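Local coordinates for protein CCR4-not transcription complex subunit 1 (Chaetomium thermophilum var. thermophilum DSM 1495, PDB 6H3Z) that probably acts as an adaptor in the core of the CCR4-NOT mRNA deadenylase complex, and is represented here by a C-terminal MIF4G-like domain, at residues N33-Q38 against D65-L70; A41-A46 against T100-S105; Q87-L92 against H108-I113. One frame throughout, in Å; residues are numbered along the deposited sequence.

The N-terminal helix 22-45 uses two places along its length. Contact 1 comes first: segment 33-38 packs on helix 59-75, which closes a loop of 26 residues. The adjoining segment 41-46 then meets the start of helix 100-116 in contact 2, across 53 intervening residues and beside a sodium ion. Contact 3 closes a shorter loop of 15 residues, from helix 80-93 to helix 100-116. Contacts 1 and 3 follow in series, while contact 2 crosses both. Contacts 1 and 3 also touch, for instance Leu67 on Val109 and Leu36 on Gln88. Together the three tie the first four helices of this all-helical domain into one bundle.

Contact 1 (N33-Q38 against D65-L70); sequences NKYLEQ and DALIQL
The hydroxyl of Tyr35 lies over Ala66, with OH 3.5 Å from Ala66 CB, and also shares a weak hydrogen bond with NE of Arg31, one turn earlier on its own helix. No hydrogen bond spans the contact. The Tyr35 ring carries most of it, reaching across from helix 22-45 to helix 59-75. CG stands beside the backbone N, anti to the carbonyl carbon (chi1 -76°), which starts the ring off toward that helix. One ring face lies on the backbone of the other helix: Leu67 N stands 4.0 Å above the ring plane, nearer the rim than the centre. The ring edge meets a different residue. Leu70 CD2 lies in the ring plane, 3.8 Å from Tyr35 CE2. Nearer the root of the side chain, Tyr35 CD2 is 3.7 Å from Leu67 CD1, and the two side chains lie alongside, pointing opposite ways. The other branch of Leu67 serves a second partner. Its CD2 is 3.8 Å from Leu36 CD2, where the side chains are roughly perpendicular. Leu36 and Leu67 continue into the bundle, onto Ile89 and Val109 respectively. Tyr35 thus packs against Ala66, Leu67 and Leu70. The segment axes run nearly antiparallel at 159° and approach to 10.0 Å. Such antiparallel helix pairs are the building plan of MIF4G domains, which are all-helical and related to HEAT and ARM repeats.

Contact 2 (A41-A46 against T100-S105); sequences AAATSA and TLLLES. With NA (sodium ion), chain C.
Ala43 turns its carbonyl oxygen to the sodium ion and its methyl to Leu102. Ala43 O is 3.0 Å from the sodium ion, and Ala46 O is closer, at 2.5 Å. Leu101 from the other helix packs beside this site. Its CD2 branch lies against the carbonyl oxygen of Ala43 and is 3.7 Å from Ala46 CB. Leu101 CG is anti to the backbone N (chi1 -177°), which puts it close to Ala43, 4.0 Å from Ala43 O. Leu101 CB itself stands 4.0 Å from the sodium ion. An alanine in place of Leu101 removes the CD2 branch and would probably open a gap between Ala46 CB and the carbonyl of Ala43. Ala43 CB is 3.7 Å from Leu102 CA, so the helices come close here, with axes 8.4 Å apart. A small residue suits this approach. Further out, hydroxyls bond back to their own helices. Ser105 OG donates to Leu101 O at 2.8 Å, from above the carbonyl plane, while Ser105 N reaches the same oxygen from the opposite face. Thr44 OG1 bonds to Thr40 O. Beyond the contact, Glu104 accepts bonds from His50 ND1 and Phe51 N. Ala46 is the first residue after helix 22-45 to leave helical geometry. The site is thus a helix C-terminus whose carbonyl oxygens bind a cation, and the helix dipole would probably favour the charge there.

Contact 3 (Q87-L92 against H108-I113); sequences QQISQL and HVLETI
Ile89 meets three residues of helix 100-116, Val109, Leu110 and Ile113, and its atoms divide among them. CB lies 4.0 Å from Leu110 CD1. From there the side chain forks. CG2 is anti to the backbone N and packs on Leu110, 3.7 Å from its CD1 and 3.8 Å from its CB. The Ile89 and Leu110 side chains pass side by side, heading opposite ways. CG1 takes the other way, anti to the carbonyl carbon (chi1 -65°), and leads to the tip. There Ile89 CD1 is 3.7 Å from Val109 CG1, and the Val109 side chain lies nearly square to that of Ile89. The same CD1 also stands 4.0 Å from Ile113 CD1. Ile89 thus sets one branch against Leu110 and the other against Val109 and Ile113. Leu110 CD1 has a second neighbour, Ser90 OG, at 3.5 Å. That hydroxyl is hydrogen-bonded to Leu86 O of its own helix. Outside the two segments, Ile113 also touches Ala85 of helix 80-93. All five touching residues are buried, and no hydrogen bond crosses between the segments. The contact therefore rests on burial and fit of branched aliphatic groups, and the one hydroxyl among them is satisfied within its own helix.

Contact 1 (N33-Q38 against D65-L70)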
loop_
_atom_site.group_PDB
_atom_site.type_symbol
_atom_site.label_atom_id
_atom_site.label_comp_id
_atom_site.label_asym_id
_atom_site.label_seq_id
_atom_site.Cartn_x
_atom_site.Cartn_y
_atom_site.Cartn_z
ATOM N N ASN A 33 -18.881 3.896 -3.025
ATOM C CA ASN A 33 -18.642 3.844 -1.590
ATOM C C ASN A 33 -19.270 2.642 -0.930
ATOM O O ASN A 33 -18.585 2.003 -0.131
ATOM C CB ASN A 33 -19.043 5.112 -0.897
ATOM C CG ASN A 33 -18.335 6.324 -1.405
ATOM O OD1 ASN A 33 -18.982 7.182 -1.986
ATOM N ND2 ASN A 33 -17.001 6.414 -1.216
ATOM N N LYS A 34 -20.532 2.279 -1.291
ATOM C CA LYS A 34 -21.159 1.084 -0.711
ATOM C C LYS A 34 -20.391 -0.187 -1.073
ATOM O O LYS A 34 -20.273 -1.061 -0.221
ATOM C CB LYS A 34 -22.656 0.954 -1.007
ATOM C CG LYS A 34 -23.420 0.562 0.264
ATOM C CD LYS A 34 -24.645 -0.278 -0.019
ATOM C CE LYS A 34 -25.051 -1.105 1.178
ATOM N NZ LYS A 34 -26.164 -2.044 0.850
ATOM N N TYR A 35 -19.796 -0.255 -2.285
ATOM C CA TYR A 35 -18.974 -1.391 -2.665
ATOM C C TYR A 35 -17.719 -1.461 -1.804
ATOM O O TYR A 35 -17.358 -2.551 -1.365
ATOM C CB TYR A 35 -18.625 -1.345 -4.156
ATOM C CG TYR A 35 -19.771 -1.743 -5.055
ATOM C CD1 TYR A 35 -20.591 -2.825 -4.736
ATOM C CD2 TYR A 35 -19.996 -1.084 -6.263
ATOM C CE1 TYR A 35 -21.635 -3.211 -5.573
ATOM C CE2 TYR A 35 -21.043 -1.459 -7.108
ATOM C CZ TYR A 35 -21.859 -2.525 -6.759
ATOM O OH TYR A 35 -22.885 -2.912 -7.597
ATOM N N LEU A 36 -17.087 -0.297 -1.510
ATOM C CA LEU A 36 -15.885 -0.236 -0.671
ATOM C C LEU A 36 -16.217 -0.546 0.790
ATOM O O LEU A 36 -15.421 -1.208 1.457
ATOM C CB LEU A 36 -15.127 1.098 -0.822
ATOM C CG LEU A 36 -14.573 1.411 -2.210
ATOM C CD1 LEU A 36 -13.712 2.627 -2.183
ATOM C CD2 LEU A 36 -13.752 0.261 -2.754
ATOM N N GLU A 37 -17.412 -0.126 1.262
ATOM C CA GLU A 37 -17.907 -0.428 2.603
ATOM C C GLU A 37 -18.104 -1.951 2.694
ATOM O O GLU A 37 -17.635 -2.574 3.647
ATOM C CB GLU A 37 -19.239 0.284 2.869
ATOM C CG GLU A 37 -19.153 1.796 3.019
ATOM C CD GLU A 37 -20.456 2.468 3.419
ATOM O OE1 GLU A 37 -21.485 2.252 2.734
ATOM O OE2 GLU A 37 -20.436 3.257 4.391
ATOM N N GLN A 38 -18.748 -2.546 1.666
ATOM C CA GLN A 38 -19.040 -3.980 1.553
ATOM C C GLN A 38 -17.787 -4.820 1.496
ATOM O O GLN A 38 -17.769 -5.914 2.056
ATOM C CB GLN A 38 -19.862 -4.260 0.291
ATOM C CG GLN A 38 -21.361 -4.101 0.468
ATOM C CD GLN A 38 -22.063 -3.989 -0.861
ATOM O OE1 GLN A 38 -21.940 -4.843 -1.748
ATOM N NE2 GLN A 38 -22.831 -2.932 -1.025
ATOM N N ASP A 65 -16.211 -7.815 -8.535
ATOM C CA ASP A 65 -16.843 -7.964 -9.854
ATOM C C ASP A 65 -17.794 -6.809 -10.165
ATOM O O ASP A 65 -17.708 -6.217 -11.238
ATOM C CB ASP A 65 -17.617 -9.293 -9.956
ATOM C CG ASP A 65 -16.783 -10.559 -10.062
ATOM O OD1 ASP A 65 -15.530 -10.450 -10.126
ATOM O OD2 ASP A 65 -17.379 -11.668 -10.032
ATOM N N ALA A 66 -18.681 -6.483 -9.219
ATOM C CA ALA A 66 -19.696 -5.451 -9.385
ATOM C C ALA A 66 -19.123 -4.061 -9.508
ATOM O O ALA A 66 -19.602 -3.284 -10.336
ATOM C CB ALA A 66 -20.693 -5.518 -8.252
ATOM N N LEU A 67 -18.095 -3.746 -8.692
ATOM C CA LEU A 67 -17.413 -2.454 -8.696
ATOM C C LEU A 67 -16.684 -2.246 -10.024
ATOM O O LEU A 67 -16.774 -1.159 -10.592
ATOM C CB LEU A 67 -16.439 -2.366 -7.517
ATOM C CG LEU A 67 -15.653 -1.062 -7.337
ATOM C CD1 LEU A 67 -16.579 0.158 -7.177
ATOM C CD2 LEU A 67 -14.747 -1.170 -6.153
ATOM N N ILE A 68 -16.012 -3.302 -10.542
ATOM C CA ILE A 68 -15.292 -3.263 -11.819
ATOM C C ILE A 68 -16.268 -3.079 -12.975
ATOM O O ILE A 68 -16.052 -2.208 -13.820
ATOM C CB ILE A 68 -14.341 -4.475 -11.973
ATOM C CG1 ILE A 68 -13.234 -4.456 -10.902
ATOM C CG2 ILE A 68 -13.726 -4.558 -13.359
ATOM C CD1 ILE A 68 -12.518 -3.045 -10.601
ATOM N N GLN A 69 -17.387 -3.820 -12.946
ATOM C CA GLN A 69 -18.434 -3.705 -13.958
ATOM C C GLN A 69 -19.082 -2.309 -13.963
ATOM O O GLN A 69 -19.409 -1.801 -15.039
ATOM C CB GLN A 69 -19.457 -4.835 -13.832
ATOM C CG GLN A 69 -19.008 -6.082 -14.582
ATOM C CD GLN A 69 -19.530 -7.346 -13.973
ATOM O OE1 GLN A 69 -20.740 -7.532 -13.809
ATOM N NE2 GLN A 69 -18.625 -8.259 -13.656
ATOM N N LEU A 70 -19.179 -1.666 -12.774
ATOM C CA LEU A 70 -19.694 -0.309 -12.589
ATOM C C LEU A 70 -18.747 0.696 -13.236
ATOM O O LEU A 70 -19.215 1.593 -13.935
ATOM C CB LEU A 70 -19.903 0.007 -11.081
ATOM C CG LEU A 70 -20.424 1.413 -10.710
ATOM C CD1 LEU A 70 -21.853 1.612 -11.167
ATOM C CD2 LEU A 70 -20.352 1.650 -9.211
#

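Contact 2 (A41-A46 against T100-S105)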
loop_
_atom_site.group_PDB
_atom_site.type_symbol
_atom_site.label_atom_id
_atom_site.label_comp_id
_atom_site.label_asym_id
_atom_site.label_seq_id
_atom_site.Cartn_x
_atom_site.Cartn_y
_atom_site.Cartn_z
ATOM N N ALA A 41 -16.025 -4.995 4.883
ATOM C CA ALA A 41 -16.756 -5.952 5.694
ATOM C C ALA A 41 -16.428 -7.403 5.302
ATOM O O ALA A 41 -15.990 -8.189 6.155
ATOM C CB ALA A 41 -18.242 -5.684 5.553
ATOM N N ALA A 42 -16.618 -7.728 4.001
ATOM C CA ALA A 42 -16.422 -9.049 3.409
ATOM C C ALA A 42 -15.012 -9.602 3.545
ATOM O O ALA A 42 -14.859 -10.794 3.790
ATOM C CB ALA A 42 -16.833 -9.035 1.947
ATOM N N ALA A 43 -13.988 -8.754 3.344
ATOM C CA ALA A 43 -12.584 -9.141 3.436
ATOM C C ALA A 43 -12.207 -9.382 4.882
ATOM O O ALA A 43 -11.394 -10.265 5.163
ATOM C CB ALA A 43 -11.695 -8.056 2.840
ATOM N N THR A 44 -12.809 -8.606 5.803
ATOM C CA THR A 44 -12.528 -8.703 7.232
ATOM C C THR A 44 -13.074 -10.002 7.784
ATOM O O THR A 44 -12.305 -10.759 8.379
ATOM C CB THR A 44 -12.983 -7.440 7.968
ATOM O OG1 THR A 44 -12.157 -6.364 7.519
ATOM C CG2 THR A 44 -12.842 -7.560 9.460
ATOM N N SER A 45 -14.379 -10.269 7.543
ATOM C CA SER A 45 -15.063 -11.482 7.995
ATOM C C SER A 45 -14.470 -12.773 7.415
ATOM O O SER A 45 -14.154 -13.685 8.185
ATOM C CB SER A 45 -16.571 -11.406 7.757
ATOM O OG SER A 45 -16.927 -10.683 6.591
ATOM N N ALA A 46 -14.268 -12.820 6.076
ATOM C CA ALA A 46 -13.717 -13.964 5.348
ATOM C C ALA A 46 -12.490 -14.571 6.015
ATOM O O ALA A 46 -11.608 -13.844 6.491
ATOM C CB ALA A 46 -13.399 -13.580 3.910
ATOM N N THR A 100 -4.516 -8.496 5.454
ATOM C CA THR A 100 -3.829 -8.842 4.201
ATOM C C THR A 100 -4.809 -9.101 3.073
ATOM O O THR A 100 -4.549 -8.662 1.957
ATOM C CB THR A 100 -2.841 -9.997 4.375
ATOM O OG1 THR A 100 -3.431 -11.037 5.150
ATOM C CG2 THR A 100 -1.587 -9.568 5.032
ATOM N N LEU A 101 -5.966 -9.731 3.377
ATOM C CA LEU A 101 -7.002 -9.988 2.381
ATOM C C LEU A 101 -7.553 -8.660 1.864
ATOM O O LEU A 101 -7.589 -8.469 0.652
ATOM C CB LEU A 101 -8.114 -10.910 2.937
ATOM C CG LEU A 101 -9.226 -11.320 1.959
ATOM C CD1 LEU A 101 -8.712 -12.211 0.859
ATOM C CD2 LEU A 101 -10.332 -12.005 2.672
ATOM N N LEU A 102 -7.901 -7.722 2.777
ATOM C CA LEU A 102 -8.369 -6.386 2.408
ATOM C C LEU A 102 -7.302 -5.560 1.646
ATOM O O LEU A 102 -7.641 -4.954 0.627
ATOM C CB LEU A 102 -8.861 -5.626 3.636
ATOM C CG LEU A 102 -9.451 -4.245 3.409
ATOM C CD1 LEU A 102 -10.533 -4.269 2.326
ATOM C CD2 LEU A 102 -9.999 -3.694 4.703
ATOM N N LEU A 103 -6.043 -5.516 2.135
ATOM C CA LEU A 103 -4.967 -4.778 1.467
ATOM C C LEU A 103 -4.758 -5.307 0.034
ATOM O O LEU A 103 -4.739 -4.515 -0.912
ATOM C CB LEU A 103 -3.658 -4.860 2.262
ATOM C CG LEU A 103 -3.642 -4.171 3.607
ATOM C CD1 LEU A 103 -2.658 -4.840 4.529
ATOM C CD2 LEU A 103 -3.355 -2.706 3.464
ATOM N N GLU A 104 -4.682 -6.643 -0.122
ATOM C CA GLU A 104 -4.521 -7.279 -1.418
ATOM C C GLU A 104 -5.695 -6.999 -2.362
ATOM O O GLU A 104 -5.461 -6.711 -3.536
ATOM C CB GLU A 104 -4.280 -8.772 -1.249
ATOM C CG GLU A 104 -2.918 -9.046 -0.644
ATOM C CD GLU A 104 -2.602 -10.489 -0.303
ATOM O OE1 GLU A 104 -3.236 -11.405 -0.881
ATOM O OE2 GLU A 104 -1.662 -10.698 0.497
ATOM N N SER A 105 -6.946 -7.041 -1.839
ATOM C CA SER A 105 -8.179 -6.774 -2.589
ATOM C C SER A 105 -8.225 -5.335 -3.067
ATOM O O SER A 105 -8.506 -5.095 -4.238
ATOM C CB SER A 105 -9.406 -7.086 -1.739
ATOM O OG SER A 105 -9.429 -8.463 -1.394
HETATM NA NA NA C . -9.628 -12.267 6.429
#

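Contact 3 (Q87-L92 against H108-I113)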
loop_
_atom_site.group_PDB
_atom_site.type_symbol
_atom_site.label_atom_id
_atom_site.label_comp_id
_atom_site.label_asym_id
_atom_site.label_seq_id
_atom_site.Cartn_x
_atom_site.Cartn_y
_atom_site.Cartn_z
ATOM N N GLN A 87 -9.433 7.600 -5.879
ATOM C CA GLN A 87 -9.204 8.486 -4.729
ATOM C C GLN A 87 -9.629 7.791 -3.433
ATOM O O GLN A 87 -8.870 7.777 -2.468
ATOM C CB GLN A 87 -9.965 9.808 -4.882
ATOM C CG GLN A 87 -9.279 10.809 -5.789
ATOM C CD GLN A 87 -10.168 11.982 -6.124
ATOM O OE1 GLN A 87 -11.319 12.099 -5.665
ATOM N NE2 GLN A 87 -9.643 12.888 -6.939
ATOM N N GLN A 88 -10.824 7.165 -3.447
ATOM C CA GLN A 88 -11.391 6.459 -2.303
ATOM C C GLN A 88 -10.554 5.262 -1.879
ATOM O O GLN A 88 -10.247 5.147 -0.693
ATOM C CB GLN A 88 -12.850 6.063 -2.569
ATOM C CG GLN A 88 -13.780 7.211 -2.939
ATOM C CD GLN A 88 -13.736 8.373 -1.980
ATOM O OE1 GLN A 88 -13.051 9.390 -2.213
ATOM N NE2 GLN A 88 -14.492 8.268 -0.916
ATOM N N ILE A 89 -10.149 4.401 -2.839
ATOM C CA ILE A 89 -9.316 3.213 -2.590
ATOM C C ILE A 89 -7.984 3.629 -1.962
ATOM O O ILE A 89 -7.579 3.061 -0.943
ATOM C CB ILE A 89 -9.146 2.320 -3.870
ATOM C CG1 ILE A 89 -10.511 1.725 -4.289
ATOM C CG2 ILE A 89 -8.110 1.191 -3.648
ATOM C CD1 ILE A 89 -10.707 1.547 -5.742
ATOM N N SER A 90 -7.337 4.658 -2.557
ATOM C CA SER A 90 -6.078 5.235 -2.095
ATOM C C SER A 90 -6.251 5.733 -0.658
ATOM O O SER A 90 -5.506 5.302 0.228
ATOM C CB SER A 90 -5.651 6.373 -3.013
ATOM O OG SER A 90 -5.465 5.893 -4.332
ATOM N N GLN A 91 -7.301 6.545 -0.416
ATOM C CA GLN A 91 -7.617 7.067 0.901
ATOM C C GLN A 91 -7.802 5.956 1.944
ATOM O O GLN A 91 -7.381 6.115 3.090
ATOM C CB GLN A 91 -8.815 8.030 0.840
ATOM C CG GLN A 91 -8.483 9.453 0.318
ATOM C CD GLN A 91 -7.141 10.067 0.759
ATOM O OE1 GLN A 91 -6.773 10.089 1.961
ATOM N NE2 GLN A 91 -6.396 10.625 -0.210
ATOM N N LEU A 92 -8.366 4.806 1.527
ATOM C CA LEU A 92 -8.575 3.650 2.405
ATOM C C LEU A 92 -7.242 2.996 2.755
ATOM O O LEU A 92 -7.020 2.663 3.916
ATOM C CB LEU A 92 -9.561 2.632 1.782
ATOM C CG LEU A 92 -10.091 1.539 2.698
ATOM C CD1 LEU A 92 -10.533 2.091 4.012
ATOM C CD2 LEU A 92 -11.217 0.791 2.057
ATOM N N HIS A 108 -5.618 -4.703 -5.671
ATOM C CA HIS A 108 -6.089 -5.370 -6.879
ATOM C C HIS A 108 -7.076 -4.517 -7.634
ATOM O O HIS A 108 -6.973 -4.399 -8.857
ATOM C CB HIS A 108 -6.705 -6.730 -6.566
ATOM C CG HIS A 108 -7.539 -7.269 -7.688
ATOM N ND1 HIS A 108 -6.983 -7.840 -8.813
ATOM C CD2 HIS A 108 -8.883 -7.212 -7.842
ATOM C CE1 HIS A 108 -8.004 -8.148 -9.594
ATOM N NE2 HIS A 108 -9.169 -7.818 -9.036
ATOM N N VAL A 109 -8.063 -3.969 -6.919
ATOM C CA VAL A 109 -9.101 -3.139 -7.516
ATOM C C VAL A 109 -8.474 -1.872 -8.086
ATOM O O VAL A 109 -8.790 -1.505 -9.214
ATOM C CB VAL A 109 -10.272 -2.867 -6.526
ATOM C CG1 VAL A 109 -11.263 -1.878 -7.103
ATOM C CG2 VAL A 109 -10.988 -4.157 -6.146
ATOM N N LEU A 110 -7.538 -1.256 -7.336
ATOM C CA LEU A 110 -6.828 -0.031 -7.717
ATOM C C LEU A 110 -6.080 -0.233 -9.021
ATOM O O LEU A 110 -6.288 0.530 -9.957
ATOM C CB LEU A 110 -5.869 0.418 -6.601
ATOM C CG LEU A 110 -5.156 1.748 -6.809
ATOM C CD1 LEU A 110 -5.892 2.880 -6.123
ATOM C CD2 LEU A 110 -3.787 1.693 -6.233
ATOM N N GLU A 111 -5.270 -1.287 -9.105
ATOM C CA GLU A 111 -4.488 -1.596 -10.299
ATOM C C GLU A 111 -5.340 -1.861 -11.565
ATOM O O GLU A 111 -4.901 -1.534 -12.667
ATOM C CB GLU A 111 -3.513 -2.749 -10.030
ATOM C CG GLU A 111 -2.330 -2.379 -9.152
ATOM C CD GLU A 111 -1.508 -1.191 -9.617
ATOM O OE1 GLU A 111 -0.726 -1.325 -10.589
ATOM O OE2 GLU A 111 -1.659 -0.114 -8.998
ATOM N N THR A 112 -6.552 -2.413 -11.394
ATOM C CA THR A 112 -7.507 -2.701 -12.457
ATOM C C THR A 112 -8.107 -1.397 -12.996
ATOM O O THR A 112 -8.132 -1.193 -14.211
ATOM C CB THR A 112 -8.596 -3.648 -11.917
ATOM O OG1 THR A 112 -7.970 -4.810 -11.377
ATOM C CG2 THR A 112 -9.629 -4.053 -12.974
ATOM N N ILE A 113 -8.589 -0.526 -12.090
ATOM C CA ILE A 113 -9.197 0.763 -12.427
ATOM C C ILE A 113 -8.141 1.692 -13.076
ATOM O O ILE A 113 -8.482 2.414 -14.011
ATOM C CB ILE A 113 -9.964 1.381 -11.216
ATOM C CG1 ILE A 113 -11.122 0.442 -10.801
ATOM C CG2 ILE A 113 -10.517 2.766 -11.536
ATOM C CD1 ILE A 113 -11.799 0.751 -9.501
#